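Local coordinates for PA14 domain-containing protein (Clostridium clariflavum, PDB 6QDI) that probably senses plant-cell-wall polysaccharides outside the cell through tandem calcium-binding PA14 domains, as part of a membrane-bound anti-sigma factor of the RsgI type, at residues I53-Y57 against W123-T128. Sequence-based numbering, arbitrary orientation. Where two conformers were deposited one is given.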
loop_
_atom_site.group_PDB
_atom_site.type_symbol
_atom_site.label_atom_id
_atom_site.label_comp_id
_atom_site.label_asym_id
_atom_site.label_seq_id
_atom_site.Cartn_x
_atom_site.Cartn_y
_atom_site.Cartn_z
ATOM N N ILE A 53 7.595 21.003 10.439
ATOM C CA ILE A 53 8.554 21.829 9.688
ATOM C C ILE A 53 8.673 23.192 10.363
ATOM O O ILE A 53 7.663 23.749 10.795
ATOM C CB ILE A 53 8.170 21.939 8.196
ATOM C CG1 ILE A 53 9.233 22.679 7.396
ATOM C CG2 ILE A 53 6.827 22.581 8.013
ATOM C CD1 ILE A 53 9.020 22.571 5.898
ATOM N N ARG A 54 9.917 23.683 10.440
ATOM C CA ARG A 54 10.245 24.944 11.123
ATOM C C ARG A 54 10.924 25.894 10.148
ATOM O O ARG A 54 12.115 25.745 9.900
ATOM C CB ARG A 54 11.195 24.696 12.303
ATOM C CG ARG A 54 11.678 25.977 12.978
ATOM C CD ARG A 54 12.590 25.679 14.149
ATOM N NE ARG A 54 13.826 25.021 13.759
ATOM C CZ ARG A 54 14.633 25.416 12.782
ATOM N NH1 ARG A 54 14.290 26.411 11.956
ATOM N NH2 ARG A 54 15.754 24.742 12.567
ATOM N N PRO A 55 10.206 26.892 9.613
ATOM C CA PRO A 55 10.873 27.859 8.754
ATOM C C PRO A 55 11.702 28.845 9.562
ATOM O O PRO A 55 11.396 29.110 10.722
ATOM C CB PRO A 55 9.719 28.609 8.100
ATOM C CG PRO A 55 8.621 28.508 9.110
ATOM C CD PRO A 55 8.774 27.169 9.758
ATOM N N LEU A 56 12.708 29.405 8.913
ATOM C CA LEU A 56 13.585 30.355 9.558
ATOM C C LEU A 56 13.017 31.776 9.507
ATOM O O LEU A 56 13.433 32.602 10.321
ATOM C CB LEU A 56 14.992 30.351 8.913
ATOM C CG LEU A 56 15.988 29.292 9.370
ATOM C CD1 LEU A 56 15.490 27.896 9.086
ATOM C CD2 LEU A 56 17.349 29.507 8.737
ATOM N N TYR A 57 12.160 32.102 8.541
ATOM C CA TYR A 57 11.708 33.474 8.286
ATOM C C TYR A 57 10.200 33.612 8.280
ATOM O O TYR A 57 9.483 32.631 8.002
ATOM C CB TYR A 57 12.267 33.967 6.945
ATOM C CG TYR A 57 13.777 33.739 6.805
ATOM C CD1 TYR A 57 14.683 34.552 7.450
ATOM C CD2 TYR A 57 14.277 32.685 6.023
ATOM C CE1 TYR A 57 16.059 34.335 7.337
ATOM C CE2 TYR A 57 15.640 32.453 5.901
ATOM C CZ TYR A 57 16.525 33.271 6.550
ATOM O OH TYR A 57 17.880 33.058 6.421
ATOM N N TRP A 123 12.265 24.074 -0.992
ATOM C CA TRP A 123 11.585 25.314 -0.610
ATOM C C TRP A 123 12.415 26.526 -1.026
ATOM O O TRP A 123 13.606 26.435 -1.291
ATOM C CB TRP A 123 11.211 25.363 0.891
ATOM C CG TRP A 123 12.330 25.370 1.892
ATOM C CD1 TRP A 123 13.689 25.360 1.657
ATOM C CD2 TRP A 123 12.165 25.461 3.295
ATOM N NE1 TRP A 123 14.358 25.370 2.851
ATOM C CE2 TRP A 123 13.443 25.439 3.875
ATOM C CE3 TRP A 123 11.055 25.500 4.120
ATOM C CZ2 TRP A 123 13.629 25.480 5.255
ATOM C CZ3 TRP A 123 11.236 25.552 5.488
ATOM C CH2 TRP A 123 12.504 25.518 6.044
ATOM N N SER A 124 11.734 27.668 -1.109
ATOM C CA SER A 124 12.394 28.963 -1.228
ATOM C C SER A 124 11.497 30.015 -0.554
ATOM O O SER A 124 10.296 29.828 -0.323
ATOM C CB SER A 124 12.640 29.340 -2.682
ATOM O OG SER A 124 11.439 29.641 -3.362
ATOM N N SER A 125 12.113 31.148 -0.269
ATOM C CA SER A 125 11.399 32.352 0.154
ATOM C C SER A 125 12.293 33.536 -0.172
ATOM O O SER A 125 13.412 33.353 -0.673
ATOM C CB SER A 125 11.084 32.269 1.637
ATOM O OG SER A 125 12.220 32.432 2.480
ATOM N N ALA A 126 11.871 34.742 0.162
ATOM C CA ALA A 126 12.728 35.916 -0.097
ATOM C C ALA A 126 14.106 35.750 0.482
ATOM O O ALA A 126 15.113 36.096 -0.194
ATOM C CB ALA A 126 12.070 37.156 0.432
ATOM N N SER A 127 14.206 35.189 1.679
ATOM C CA SER A 127 15.488 35.006 2.358
ATOM C C SER A 127 16.045 33.584 2.319
ATOM O O SER A 127 17.119 33.319 2.861
ATOM C CB SER A 127 15.351 35.445 3.817
ATOM O OG SER A 127 14.901 36.795 3.894
ATOM N N THR A 128 15.291 32.646 1.730
ATOM C CA THR A 128 15.705 31.240 1.627
ATOM C C THR A 128 16.015 30.919 0.180
ATOM O O THR A 128 15.089 30.817 -0.657
ATOM C CB THR A 128 14.600 30.290 2.104
ATOM O OG1 THR A 128 14.171 30.688 3.407
ATOM C CG2 THR A 128 15.082 28.834 2.142
HETATM O O HOH W 1 19.121 34.919 3.741
#
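S127 sets its CB squarely over the ring of Y57: the carbon sits 3.5 Å from the ring centroid and only 3° off the ring normal, a CH-pi contact. The opposite face of the ring carries L56 CB, displaced toward the rim, which leaves the phenol between its own neighbour and the serine. At the edge, close to the ring plane, T128 OG1 comes within 3.3 Å of Y57 CD2. S127 O lies on the CB side, past the rim, 3.5 Å from Y57 CE2; a water donates to that carbonyl at 2.7 Å and reaches Y57 OH only weakly. The serine hydroxyl points elsewhere: with OG beside the backbone N (chi1 -57°), S127 bonds to E59, whose carboxylate also takes S125 OG. Backbone bonds in both directions between S125 and T128 close the tight turn lying against the S127 face of Y57. This is the far end of the first PA14 domain, a beta-sandwich, where the loop joining strands 44-53 and 59-68 meets the end of strand 117-125, well away from the calcium sites. Deeper in, W123 reaches between the sheets. The indole runs antiparallel alongside I53, W123 CZ3 lying 3.7 Å from I53 CD1, while R54 O approaches its edge in plane, 3.9 Å from W123 CH2. P55 CA stands equally near, approaching obliquely, and Y61 meets the indole with its ring inclined by about 40°.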